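Local coordinates for oxidoreductase, NAD-binding/iron-sulfur cluster-binding protein (Nitratireductor pacificus pht-3B, PDB 6ZXU) that catalyses reductive dehalogenation of organohalides, probably using its bound cobalamin and two [4Fe-4S] clusters to deliver the electrons, at residues 335-340 and 585-590; 441-446 and 641-646; 339-344 and 445-450. All coordinates share one frame; numbering follows the deposited sequence.

Contact 1 of 3, residues 335-340 and 585-590; sequences KRFPMK and GSACGR. With SF4 (iron/sulfur cluster), chain E.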
ATOM      1  N   LYS A 335     -14.985  13.713   6.251  1.00 24.73           N
ATOM      2  CA  LYS A 335     -15.336  12.611   5.285  1.00 25.50           C
ATOM      3  C   LYS A 335     -14.650  12.869   3.925  1.00 26.75           C
ATOM      4  O   LYS A 335     -14.344  11.946   3.179  1.00 24.45           O
ATOM      5  CB  LYS A 335     -16.859  12.488   5.019  1.00 23.15           C
ATOM      6  N   ARG A 336     -14.371  14.123   3.643  1.00 24.48           N
ATOM      7  CA  ARG A 336     -13.957  14.500   2.279  1.00 27.00           C
ATOM      8  C   ARG A 336     -12.457  14.448   2.052  1.00 22.40           C
ATOM      9  O   ARG A 336     -12.000  14.259   0.919  1.00 26.39           O
ATOM     10  CB  ARG A 336     -14.401  15.939   2.086  1.00 27.13           C
ATOM     11  CG  ARG A 336     -14.263  16.415   0.730  1.00 31.37           C
ATOM     12  CD  ARG A 336     -14.562  17.900   0.620  1.00 31.55           C
ATOM     13  NE  ARG A 336     -14.035  18.213  -0.707  1.00 28.43           N
ATOM     14  CZ  ARG A 336     -13.098  19.121  -0.937  1.00 29.24           C
ATOM     15  NH1 ARG A 336     -12.585  19.838   0.079  1.00 24.99           N
ATOM     16  NH2 ARG A 336     -12.736  19.392  -2.205  1.00 27.40           N
ATOM     17  N   PHE A 337     -11.671  14.703   3.091  1.00 24.11           N
ATOM     18  CA  PHE A 337     -10.267  15.087   2.902  1.00 21.40           C
ATOM     19  C   PHE A 337      -9.390  14.075   2.119  1.00 21.44           C
ATOM     20  O   PHE A 337      -8.534  14.499   1.352  1.00 24.86           O
ATOM     21  CB  PHE A 337      -9.598  15.491   4.201  1.00 22.80           C
ATOM     22  CG  PHE A 337      -9.128  14.319   5.029  1.00 21.32           C
ATOM     23  CD1 PHE A 337      -9.978  13.698   5.872  1.00 19.71           C
ATOM     24  CD2 PHE A 337      -7.821  13.863   4.922  1.00 20.47           C
ATOM     25  CE1 PHE A 337      -9.586  12.620   6.660  1.00 19.33           C
ATOM     26  CE2 PHE A 337      -7.410  12.788   5.693  1.00 21.47           C
ATOM     27  CZ  PHE A 337      -8.300  12.149   6.531  1.00 20.03           C
ATOM     28  N   PRO A 338      -9.668  12.773   2.225  1.00 20.69           N
ATOM     29  CA  PRO A 338      -8.883  11.878   1.416  1.00 22.69           C
ATOM     30  C   PRO A 338      -9.519  11.480   0.090  1.00 25.85           C
ATOM     31  O   PRO A 338      -8.973  10.614  -0.637  1.00 21.06           O
ATOM     32  CB  PRO A 338      -8.789  10.606   2.317  1.00 24.91           C
ATOM     33  CG  PRO A 338     -10.121  10.576   3.030  1.00 23.80           C
ATOM     34  CD  PRO A 338     -10.601  12.020   3.100  1.00 21.49           C
ATOM     35  N   MET A 339     -10.641  12.109  -0.224  1.00 23.62           N
ATOM     36  CA  MET A 339     -11.432  11.729  -1.407  1.00 25.93           C
ATOM     37  C   MET A 339     -11.676  12.906  -2.348  1.00 23.90           C
ATOM     38  O   MET A 339     -12.646  12.943  -3.066  1.00 27.40           O
ATOM     39  CB  MET A 339     -12.776  11.162  -0.942  1.00 28.32           C
ATOM     40  CG  MET A 339     -12.618   9.759  -0.341  1.00 30.11           C
ATOM     41  SD  MET A 339     -12.228   8.576  -1.584  1.00 31.26           S
ATOM     42  CE  MET A 339     -11.265   7.282  -0.758  1.00 39.66           C
ATOM     43  N   LYS A 340     -10.757  13.836  -2.356  1.00 22.61           N
ATOM     44  CA  LYS A 340     -10.851  14.973  -3.195  1.00 21.87           C
ATOM     45  C   LYS A 340     -10.406  14.678  -4.628  1.00 22.04           C
ATOM     46  O   LYS A 340     -10.831  15.338  -5.541  1.00 21.19           O
ATOM     47  CB  LYS A 340      -9.977  16.095  -2.644  1.00 21.85           C
ATOM     48  CG  LYS A 340     -10.251  16.461  -1.223  1.00 22.23           C
ATOM     49  CD  LYS A 340      -9.466  17.763  -0.924  1.00 25.50           C
ATOM     50  CE  LYS A 340      -8.894  17.829   0.453  1.00 21.09           C
ATOM     51  NZ  LYS A 340      -8.297  19.149   0.803  1.00 19.47           N
ATOM     52  N   GLY A 585      -3.855  20.354  -1.318  1.00 16.73           N
ATOM     53  CA  GLY A 585      -3.696  18.973  -1.677  1.00 17.44           C
ATOM     54  C   GLY A 585      -4.724  18.114  -0.975  1.00 18.26           C
ATOM     55  O   GLY A 585      -5.625  18.608  -0.269  1.00 17.93           O
ATOM     56  N   SER A 586      -4.548  16.791  -1.077  1.00 18.42           N
ATOM     57  CA  SER A 586      -5.414  15.828  -0.379  1.00 18.57           C
ATOM     58  C   SER A 586      -4.630  15.051   0.712  1.00 18.41           C
ATOM     59  O   SER A 586      -3.894  14.142   0.402  1.00 17.23           O
ATOM     60  CB  SER A 586      -5.951  14.860  -1.395  1.00 18.07           C
ATOM     61  OG  SER A 586      -7.057  14.219  -0.872  1.00 21.05           O
ATOM     62  N   ALA A 587      -4.762  15.486   1.948  1.00 18.31           N
ATOM     63  CA  ALA A 587      -4.058  14.908   3.141  1.00 18.58           C
ATOM     64  C   ALA A 587      -2.554  15.134   3.026  1.00 15.80           C
ATOM     65  O   ALA A 587      -2.125  16.119   2.454  1.00 18.05           O
ATOM     66  CB  ALA A 587      -4.433  13.457   3.303  1.00 17.94           C
ATOM     67  N   CYS A 588      -1.728  14.276   3.592  1.00 16.87           N
ATOM     68  CA  CYS A 588      -0.307  14.491   3.710  1.00 14.65           C
ATOM     69  C   CYS A 588       0.406  13.233   4.168  1.00 15.51           C
ATOM     70  O   CYS A 588      -0.133  12.503   5.011  1.00 13.05           O
ATOM     71  CB  CYS A 588       0.029  15.612   4.707  1.00 16.19           C
ATOM     72  SG  CYS A 588       1.820  16.043   4.897  1.00 15.36           S
ATOM     73  N   GLY A 589       1.584  13.022   3.614  1.00 15.13           N
ATOM     74  CA  GLY A 589       2.548  12.008   4.065  1.00 14.95           C
ATOM     75  C   GLY A 589       3.950  12.406   3.748  1.00 15.25           C
ATOM     76  O   GLY A 589       4.814  11.587   3.432  1.00 13.17           O
ATOM     77  N   ARG A 590       4.207  13.687   3.870  1.00 15.03           N
ATOM     78  CA  ARG A 590       5.466  14.252   3.522  1.00 13.92           C
ATOM     79  C   ARG A 590       6.628  13.704   4.300  1.00 13.86           C
ATOM     80  O   ARG A 590       7.776  13.550   3.789  1.00 12.96           O
ATOM     81  CB  ARG A 590       5.418  15.777   3.650  1.00 15.12           C
ATOM     82  CG  ARG A 590       6.704  16.475   3.232  1.00 15.81           C
ATOM     83  CD  ARG A 590       6.518  17.969   2.913  1.00 15.68           C
ATOM     84  NE  ARG A 590       7.803  18.685   2.790  1.00 17.20           N
ATOM     85  CZ  ARG A 590       8.558  18.705   1.718  1.00 17.05           C
ATOM     86  NH1 ARG A 590       8.160  18.061   0.643  1.00 16.80           N
ATOM     87  NH2 ARG A 590       9.745  19.292   1.767  1.00 16.02           N
TER
HETATM   88 FE1  SF4 E 702       1.495  14.711   9.548  1.00 14.59          FE
HETATM   89 FE2  SF4 E 702       2.339  15.552   7.045  1.00 15.43          FE
HETATM   90 FE3  SF4 E 702       3.878  13.719   8.486  1.00 14.06          FE
HETATM   91 FE4  SF4 E 702       3.702  16.349   9.265  1.00 16.30          FE
HETATM   92  S1  SF4 E 702       4.546  15.556   7.390  1.00 17.80           S
HETATM   93  S2  SF4 E 702       3.517  14.504  10.550  1.00 17.65           S
HETATM   94  S3  SF4 E 702       1.554  16.813   8.691  1.00 18.06           S
HETATM   95  S4  SF4 E 702       1.790  13.453   7.764  1.00 17.87           S
HETATM   96  O   HOH W   1      -7.959  12.204  -2.778  1.00 20.58           O
HETATM   97  O   HOH W   2      -6.371  17.723   2.837  1.00 17.22           O
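S586 and K340 lie against each other, S586 bonding the carbonyl of F337 and K340 that of G585. Between them they fasten the type I beta turn of R336 to M339 to the loop that carries the cluster ligand C588 in a 4Fe-4S dicluster domain of the bacterial-ferredoxin type. The serine is the shorter of the two arms. Its OG donates to F337 O over 2.7 Å, lying in the plane of that carbonyl with a C=O...donor angle of 150°. The same hydroxyl accepts a bond from a water that also donates, weakly, to P338 O.

K340 supplies the longer arm. Its CB and CG both touch the serine OG, and a bend at chi3 (-143°) then swings CE close to the G585 carbonyl. From there NZ donates to G585 O at 2.9 Å, 15° out of the carbonyl plane. A second water accepts from both K340 NZ and A587 N, and Q582 O adds a weak bond outside the two segments. Two carbonyls, one bonded only weakly, and a water would help to offset the ammonium charge. Farther back, K340 CD lies 3.6 Å above the plane of the R336 guanidinium, over its rim.

The apolar share belongs to F337, whose ring offers its edge to the loop: CD2 meets A587 CB at 3.8 Å, with the methyl close to the ring plane. P338 CD sits over one face, toward the rim, and F318 packs against the ring. Beyond A587 the chain enters the cofactor site, where C588 O bonds to the cobalamin. There C588 SG binds the iron atom FE2 at 2.3 Å and also accepts a hydrogen bond from R590 N at 3.5 Å.

Contact 2 of 3, residues 441-446 and 641-646; sequences DDWISA and WFDLEV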
ATOM      1  N   ASP A 441       2.250  16.443   0.325  1.00 17.95           N
ATOM      2  CA  ASP A 441       0.928  16.951   0.697  1.00 17.48           C
ATOM      3  C   ASP A 441       0.171  17.587  -0.501  1.00 16.39           C
ATOM      4  O   ASP A 441      -0.624  18.508  -0.322  1.00 14.59           O
ATOM      5  CB  ASP A 441       1.067  17.923   1.794  1.00 16.22           C
ATOM      6  CG  ASP A 441       2.074  19.047   1.441  1.00 19.04           C
ATOM      7  OD1 ASP A 441       2.757  18.964   0.383  1.00 17.78           O
ATOM      8  OD2 ASP A 441       2.228  19.949   2.272  1.00 15.23           O
ATOM      9  N   ASP A 442       0.342  17.043  -1.703  1.00 16.17           N
ATOM     10  CA  ASP A 442      -0.386  17.547  -2.858  1.00 16.06           C
ATOM     11  C   ASP A 442      -1.534  16.689  -3.213  1.00 17.71           C
ATOM     12  O   ASP A 442      -2.042  15.977  -2.359  1.00 19.21           O
ATOM     13  CB  ASP A 442       0.597  17.750  -4.026  1.00 20.47           C
ATOM     14  CG  ASP A 442       1.307  16.440  -4.471  1.00 19.77           C
ATOM     15  OD1 ASP A 442       0.745  15.352  -4.280  1.00 20.98           O
ATOM     16  OD2 ASP A 442       2.420  16.531  -5.068  1.00 19.84           O
ATOM     17  N   TRP A 443      -1.990  16.719  -4.473  1.00 17.94           N
ATOM     18  CA  TRP A 443      -3.253  16.090  -4.884  1.00 18.09           C
ATOM     19  C   TRP A 443      -3.238  14.596  -4.964  1.00 17.34           C
ATOM     20  O   TRP A 443      -4.285  13.981  -4.946  1.00 19.90           O
ATOM     21  CB  TRP A 443      -3.834  16.758  -6.213  1.00 21.09           C
ATOM     22  CG  TRP A 443      -4.110  18.154  -5.900  1.00 18.85           C
ATOM     23  CD1 TRP A 443      -3.355  19.240  -6.189  1.00 20.23           C
ATOM     24  CD2 TRP A 443      -5.171  18.609  -5.049  1.00 19.55           C
ATOM     25  NE1 TRP A 443      -3.912  20.348  -5.590  1.00 21.41           N
ATOM     26  CE2 TRP A 443      -5.004  19.978  -4.864  1.00 20.31           C
ATOM     27  CE3 TRP A 443      -6.252  17.998  -4.463  1.00 18.11           C
ATOM     28  CZ2 TRP A 443      -5.908  20.751  -4.076  1.00 23.14           C
ATOM     29  CZ3 TRP A 443      -7.155  18.748  -3.694  1.00 19.31           C
ATOM     30  CH2 TRP A 443      -6.970  20.114  -3.511  1.00 20.78           C
ATOM     31  N   ILE A 444      -2.071  13.987  -4.965  1.00 19.00           N
ATOM     32  CA  ILE A 444      -1.989  12.523  -5.063  1.00 16.54           C
ATOM     33  C   ILE A 444      -1.786  11.824  -3.695  1.00 16.79           C
ATOM     34  O   ILE A 444      -1.771  10.621  -3.613  1.00 14.46           O
ATOM     35  CB  ILE A 444      -0.905  12.136  -6.068  1.00 15.64           C
ATOM     36  CG1 ILE A 444      -1.128  10.712  -6.650  1.00 15.47           C
ATOM     37  CG2 ILE A 444       0.496  12.216  -5.472  1.00 15.28           C
ATOM     38  CD1 ILE A 444      -2.446  10.579  -7.335  1.00 17.69           C
ATOM     39  N   SER A 445      -1.540  12.595  -2.649  1.00 17.39           N
ATOM     40  CA  SER A 445      -1.094  12.031  -1.376  1.00 18.95           C
ATOM     41  C   SER A 445      -2.077  10.992  -0.821  1.00 18.16           C
ATOM     42  O   SER A 445      -1.705   9.860  -0.567  1.00 17.42           O
ATOM     43  CB  SER A 445      -0.873  13.123  -0.338  1.00 18.49           C
ATOM     44  OG  SER A 445      -0.525  12.567   0.895  1.00 19.41           O
ATOM     45  N   ALA A 446      -3.329  11.375  -0.714  1.00 16.45           N
ATOM     46  CA  ALA A 446      -4.311  10.471  -0.211  1.00 17.51           C
ATOM     47  C   ALA A 446      -4.544   9.286  -1.141  1.00 19.32           C
ATOM     48  O   ALA A 446      -4.897   8.191  -0.661  1.00 18.22           O
ATOM     49  CB  ALA A 446      -5.617  11.159   0.030  1.00 19.44           C
ATOM     50  N   TRP A 641       0.270  12.476 -12.444  1.00 18.62           N
ATOM     51  CA  TRP A 641      -1.180  12.623 -12.145  1.00 17.34           C
ATOM     52  C   TRP A 641      -1.658  14.030 -12.499  1.00 17.97           C
ATOM     53  O   TRP A 641      -0.862  14.981 -12.633  1.00 18.95           O
ATOM     54  CB  TRP A 641      -1.458  12.336 -10.628  1.00 15.61           C
ATOM     55  CG  TRP A 641      -0.659  13.231  -9.696  1.00 14.22           C
ATOM     56  CD1 TRP A 641      -1.058  14.436  -9.156  1.00 15.61           C
ATOM     57  CD2 TRP A 641       0.663  13.005  -9.227  1.00 15.81           C
ATOM     58  NE1 TRP A 641      -0.048  14.971  -8.419  1.00 18.28           N
ATOM     59  CE2 TRP A 641       1.011  14.092  -8.430  1.00 14.88           C
ATOM     60  CE3 TRP A 641       1.577  11.962  -9.390  1.00 13.81           C
ATOM     61  CZ2 TRP A 641       2.262  14.202  -7.868  1.00 18.15           C
ATOM     62  CZ3 TRP A 641       2.804  12.065  -8.844  1.00 15.33           C
ATOM     63  CH2 TRP A 641       3.154  13.177  -8.076  1.00 16.58           C
ATOM     64  N   PHE A 642      -2.982  14.156 -12.627  1.00 21.10           N
ATOM     65  CA  PHE A 642      -3.653  15.451 -12.834  1.00 19.83           C
ATOM     66  C   PHE A 642      -3.954  16.119 -11.500  1.00 23.88           C
ATOM     67  O   PHE A 642      -4.288  15.445 -10.531  1.00 22.47           O
ATOM     68  CB  PHE A 642      -4.979  15.255 -13.588  1.00 19.40           C
ATOM     69  CG  PHE A 642      -4.867  14.675 -14.976  1.00 20.00           C
ATOM     70  CD1 PHE A 642      -3.742  14.828 -15.741  1.00 20.65           C
ATOM     71  CD2 PHE A 642      -5.958  13.990 -15.505  1.00 22.90           C
ATOM     72  CE1 PHE A 642      -3.644  14.296 -16.986  1.00 22.22           C
ATOM     73  CE2 PHE A 642      -5.908  13.471 -16.767  1.00 23.42           C
ATOM     74  CZ  PHE A 642      -4.751  13.628 -17.507  1.00 23.38           C
ATOM     75  N   ASP A 643      -3.821  17.425 -11.450  1.00 21.11           N
ATOM     76  CA  ASP A 643      -4.233  18.205 -10.304  1.00 22.20           C
ATOM     77  C   ASP A 643      -5.748  18.552 -10.390  1.00 23.76           C
ATOM     78  O   ASP A 643      -6.137  19.535 -10.991  1.00 24.24           O
ATOM     79  CB  ASP A 643      -3.429  19.498 -10.232  1.00 25.07           C
ATOM     80  CG  ASP A 643      -2.023  19.263  -9.824  1.00 24.47           C
ATOM     81  OD1 ASP A 643      -1.692  18.183  -9.258  1.00 31.80           O
ATOM     82  OD2 ASP A 643      -1.217  20.117 -10.078  1.00 27.44           O
ATOM     83  N   LEU A 644      -6.570  17.659  -9.888  1.00 21.78           N
ATOM     84  CA  LEU A 644      -8.007  17.721  -9.904  1.00 21.50           C
ATOM     85  C   LEU A 644      -8.538  17.586  -8.498  1.00 24.97           C
ATOM     86  O   LEU A 644      -8.099  16.704  -7.763  1.00 23.14           O
ATOM     87  CB  LEU A 644      -8.636  16.602 -10.772  1.00 21.72           C
ATOM     88  CG  LEU A 644      -8.299  16.647 -12.261  1.00 22.70           C
ATOM     89  CD1 LEU A 644      -8.833  15.433 -13.013  1.00 23.34           C
ATOM     90  CD2 LEU A 644      -8.812  17.948 -12.870  1.00 24.84           C
ATOM     91  N   GLU A 645      -9.490  18.452  -8.151  1.00 22.76           N
ATOM     92  CA  GLU A 645     -10.191  18.434  -6.888  1.00 23.22           C
ATOM     93  C   GLU A 645     -11.648  18.363  -7.219  1.00 24.82           C
ATOM     94  O   GLU A 645     -12.161  19.193  -7.935  1.00 22.43           O
ATOM     95  CB  GLU A 645      -9.849  19.713  -6.075  1.00 24.27           C
ATOM     96  CG  GLU A 645     -10.660  19.856  -4.825  1.00 25.54           C
ATOM     97  CD  GLU A 645     -10.335  21.103  -4.012  1.00 27.34           C
ATOM     98  OE1 GLU A 645      -9.670  22.062  -4.502  1.00 28.90           O
ATOM     99  OE2 GLU A 645     -10.745  21.121  -2.825  1.00 31.99           O
ATOM    100  N   VAL A 646     -12.320  17.358  -6.680  1.00 22.98           N
ATOM    101  CA  VAL A 646     -13.768  17.259  -6.795  1.00 25.75           C
ATOM    102  C   VAL A 646     -14.425  18.128  -5.678  1.00 26.51           C
ATOM    103  O   VAL A 646     -14.151  17.975  -4.470  1.00 24.65           O
ATOM    104  CB  VAL A 646     -14.223  15.834  -6.648  1.00 24.30           C
ATOM    105  CG1 VAL A 646     -15.715  15.740  -6.606  1.00 30.62           C
ATOM    106  CG2 VAL A 646     -13.654  14.996  -7.774  1.00 23.10           C
TER
HETATM  107  O   HOH W   3      -0.151  17.678  -7.133  1.00 20.10           O
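I444 sets its CB and CG2 over one face of the W641 indole, and here the packing is tight. The isoleucine CB stands 3.5 Å from the centroid of the five-membered ring, only 7° off the ring normal, in a CH-pi contact. CG2 lies 3.5 Å from W641 CE2. The indole is carried there by a chi1 of 57°, which places CG between the backbone N and the carbonyl carbon. At the edge of the ring D442 OD2 comes within 3.6 Å of W641 CZ2, although S439 N is that oxygen's main partner.

Another edge of the indole is wetter. A water in the ring plane accepts from W641 NE1 at 3.0 Å and donates to D643 OD1 at 2.7 Å, with a weak further bond from W443 N. D643 is partly exposed, and its other oxygen forms a salt bridge with R639. An alanine in place of W641 would probably leave a gap beneath I444 CB and CG2 and deprive the water of a donor.

W443 contributes the most buried surface, yet its packing is mixed. D643 OD1 approaches CD1 at the ring edge, while E645 OE1 meets W443 CH2 at 3.5 Å with carboxylate and ring planes 37° apart. That carboxylate is anchored by R336 through a salt bridge, and W443 NE1 bonds to T658. L644 O, 4.0 Å from W443 CE3, is buried here without any polar partner in the model.

D442, W443 and I444 are presented by the approach to helix 445-469, where D442 OD1 accepts from I444 N at 3.2 Å in an Asx turn: a capped helix entrance, packed against the start of strand 645-647 and the chain before it.

Contact 3 of 3, residues 339-344 and 445-450; sequences MKHPLA and SASQSM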
ATOM      1  N   MET A 339     -10.641  12.109  -0.224  1.00 23.62           N
ATOM      2  CA  MET A 339     -11.432  11.729  -1.407  1.00 25.93           C
ATOM      3  C   MET A 339     -11.676  12.906  -2.348  1.00 23.90           C
ATOM      4  O   MET A 339     -12.646  12.943  -3.066  1.00 27.40           O
ATOM      5  CB  MET A 339     -12.776  11.162  -0.942  1.00 28.32           C
ATOM      6  CG  MET A 339     -12.618   9.759  -0.341  1.00 30.11           C
ATOM      7  SD  MET A 339     -12.228   8.576  -1.584  1.00 31.26           S
ATOM      8  CE  MET A 339     -11.265   7.282  -0.758  1.00 39.66           C
ATOM      9  N   LYS A 340     -10.757  13.836  -2.356  1.00 22.61           N
ATOM     10  CA  LYS A 340     -10.851  14.973  -3.195  1.00 21.87           C
ATOM     11  C   LYS A 340     -10.406  14.678  -4.628  1.00 22.04           C
ATOM     12  O   LYS A 340     -10.831  15.338  -5.541  1.00 21.19           O
ATOM     13  CB  LYS A 340      -9.977  16.095  -2.644  1.00 21.85           C
ATOM     14  CG  LYS A 340     -10.251  16.461  -1.223  1.00 22.23           C
ATOM     15  CD  LYS A 340      -9.466  17.763  -0.924  1.00 25.50           C
ATOM     16  CE  LYS A 340      -8.894  17.829   0.453  1.00 21.09           C
ATOM     17  NZ  LYS A 340      -8.297  19.149   0.803  1.00 19.47           N
ATOM     18  N   HIS A 341      -9.528  13.679  -4.844  1.00 23.57           N
ATOM     19  CA  HIS A 341      -9.035  13.395  -6.182  1.00 21.59           C
ATOM     20  C   HIS A 341      -9.830  12.263  -6.804  1.00 21.65           C
ATOM     21  O   HIS A 341     -10.208  11.323  -6.111  1.00 21.39           O
ATOM     22  CB  HIS A 341      -7.554  13.042  -6.111  1.00 21.24           C
ATOM     23  CG  HIS A 341      -6.900  12.952  -7.446  1.00 19.58           C
ATOM     24  ND1 HIS A 341      -7.066  11.869  -8.281  1.00 21.15           N
ATOM     25  CD2 HIS A 341      -6.069  13.793  -8.081  1.00 20.31           C
ATOM     26  CE1 HIS A 341      -6.342  12.039  -9.376  1.00 21.45           C
ATOM     27  NE2 HIS A 341      -5.750  13.218  -9.285  1.00 20.95           N
ATOM     28  N   PRO A 342     -10.145  12.345  -8.116  1.00 23.09           N
ATOM     29  CA  PRO A 342     -10.977  11.285  -8.774  1.00 19.41           C
ATOM     30  C   PRO A 342     -10.457   9.860  -8.704  1.00 18.82           C
ATOM     31  O   PRO A 342     -11.252   8.915  -8.728  1.00 19.53           O
ATOM     32  CB  PRO A 342     -10.979  11.723 -10.244  1.00 19.91           C
ATOM     33  CG  PRO A 342     -10.904  13.198 -10.182  1.00 22.45           C
ATOM     34  CD  PRO A 342      -9.985  13.512  -9.023  1.00 24.16           C
ATOM     35  N   LEU A 343      -9.149   9.678  -8.645  1.00 18.96           N
ATOM     36  CA  LEU A 343      -8.583   8.357  -8.509  1.00 19.91           C
ATOM     37  C   LEU A 343      -8.910   7.709  -7.182  1.00 18.64           C
ATOM     38  O   LEU A 343      -9.315   6.540  -7.130  1.00 19.99           O
ATOM     39  CB  LEU A 343      -7.056   8.399  -8.734  1.00 20.32           C
ATOM     40  CG  LEU A 343      -6.353   7.050  -8.731  1.00 19.96           C
ATOM     41  CD1 LEU A 343      -6.856   6.089  -9.807  1.00 21.15           C
ATOM     42  CD2 LEU A 343      -4.843   7.220  -8.894  1.00 21.98           C
ATOM     43  N   ALA A 344      -8.739   8.462  -6.097  1.00 17.56           N
ATOM     44  CA  ALA A 344      -9.171   7.988  -4.789  1.00 19.38           C
ATOM     45  C   ALA A 344     -10.699   7.684  -4.740  1.00 19.98           C
ATOM     46  O   ALA A 344     -11.127   6.669  -4.213  1.00 19.99           O
ATOM     47  CB  ALA A 344      -8.830   9.037  -3.747  1.00 21.68           C
ATOM     48  N   SER A 445      -1.540  12.595  -2.649  1.00 17.39           N
ATOM     49  CA  SER A 445      -1.094  12.031  -1.376  1.00 18.95           C
ATOM     50  C   SER A 445      -2.077  10.992  -0.821  1.00 18.16           C
ATOM     51  O   SER A 445      -1.705   9.860  -0.567  1.00 17.42           O
ATOM     52  CB  SER A 445      -0.873  13.123  -0.338  1.00 18.49           C
ATOM     53  OG  SER A 445      -0.525  12.567   0.895  1.00 19.41           O
ATOM     54  N   ALA A 446      -3.329  11.375  -0.714  1.00 16.45           N
ATOM     55  CA  ALA A 446      -4.311  10.471  -0.211  1.00 17.51           C
ATOM     56  C   ALA A 446      -4.544   9.286  -1.141  1.00 19.32           C
ATOM     57  O   ALA A 446      -4.897   8.191  -0.661  1.00 18.22           O
ATOM     58  CB  ALA A 446      -5.617  11.159   0.030  1.00 19.44           C
ATOM     59  N   SER A 447      -4.349   9.459  -2.447  1.00 16.62           N
ATOM     60  CA  SER A 447      -4.453   8.312  -3.360  1.00 16.44           C
ATOM     61  C   SER A 447      -3.354   7.314  -3.127  1.00 16.61           C
ATOM     62  O   SER A 447      -3.566   6.096  -3.309  1.00 16.18           O
ATOM     63  CB  SER A 447      -4.454   8.816  -4.848  1.00 20.18           C
ATOM     64  OG  SER A 447      -5.668   9.432  -5.208  1.00 18.17           O
ATOM     65  N   GLN A 448      -2.168   7.756  -2.713  1.00 14.59           N
ATOM     66  CA  GLN A 448      -1.114   6.834  -2.319  1.00 17.61           C
ATOM     67  C   GLN A 448      -1.486   6.054  -1.082  1.00 18.51           C
ATOM     68  O   GLN A 448      -1.295   4.829  -1.011  1.00 18.70           O
ATOM     69  CB  GLN A 448       0.220   7.563  -2.098  1.00 19.57           C
ATOM     70  CG  GLN A 448       0.884   8.076  -3.386  1.00 20.94           C
ATOM     71  CD  GLN A 448       2.402   8.294  -3.240  1.00 23.40           C
ATOM     72  OE1 GLN A 448       2.847   9.407  -2.935  1.00 21.62           O
ATOM     73  NE2 GLN A 448       3.204   7.202  -3.429  1.00 23.34           N
ATOM     74  N   SER A 449      -2.057   6.714  -0.117  1.00 18.75           N
ATOM     75  CA  SER A 449      -2.568   6.022   1.111  1.00 18.75           C
ATOM     76  C   SER A 449      -3.656   5.019   0.786  1.00 18.74           C
ATOM     77  O   SER A 449      -3.626   3.878   1.241  1.00 19.55           O
ATOM     78  CB  SER A 449      -3.130   7.055   2.107  1.00 20.21           C
ATOM     79  OG  SER A 449      -2.107   7.869   2.588  1.00 26.82           O
ATOM     80  N   MET A 450      -4.610   5.424  -0.038  1.00 17.18           N
ATOM     81  CA  MET A 450      -5.800   4.589  -0.298  1.00 16.51           C
ATOM     82  C   MET A 450      -5.481   3.385  -1.140  1.00 15.11           C
ATOM     83  O   MET A 450      -6.075   2.327  -0.934  1.00 14.00           O
ATOM     84  CB  MET A 450      -6.918   5.412  -0.967  1.00 20.51           C
ATOM     85  CG  MET A 450      -7.570   6.474  -0.098  1.00 27.15           C
ATOM     86  SD  MET A 450      -8.417   5.748   1.352  1.00 32.69           S
ATOM     87  CE  MET A 450      -7.771   6.817   2.711  1.00 32.97           C
TER
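M339, in the loop before helix 342-354, and M450 of helix 445-469 supply the apolar part of this contact. Their side chains cross at about a right angle, M339 CE resting 3.8 Å from M450 CG and nearly as close to its sulfur. A bend at chi2 of M450 (-63°) sets SD beside that methyl; M347 and I351 of helix 342-354 also touch M450.

The second kind of contact gathers round one small polar group. S447 OG lies 3.5 Å from A344 CB and 3.3 Å from A344 N, with L343 CB next to it. Small residues on both sides let the two backbones come near, A344 CA and S447 CA being 4.9 Å apart.

The third interaction shapes the helix start itself. H341, at the N-cap of helix 342-354, accepts with ND1 from L343 N over 3.0 Å, the donor 16° out of the imidazole plane. At the far side of the ring NE2 bonds to F642 O, an acceptor, a pattern consistent with a neutral imidazole carrying its proton on NE2. Across the segments, small side chains and a thioether contact imply a close, largely van der Waals meeting beside S449, which touches the cobalamin.

From the N terminus, residues 335-344 come first and serve two contacts. Contact 3 closes a loop of about 100 residues onto the start of helix 445-469, while contact 1 spans 245 residues to the cluster-binding loop, so contact 3 falls within the span of contact 1. Contact 2 departs from 441-446, where contact 3 arrives, and runs on to 641-646, crossing contact 1 in the chain order. The three touch directly: K340 O probably bonds to V646 N, and S586 O packs against S445 CB. Helices 342-354 and 445-469, the 4Fe-4S dicluster domain and strand 645-647 are thereby tied together.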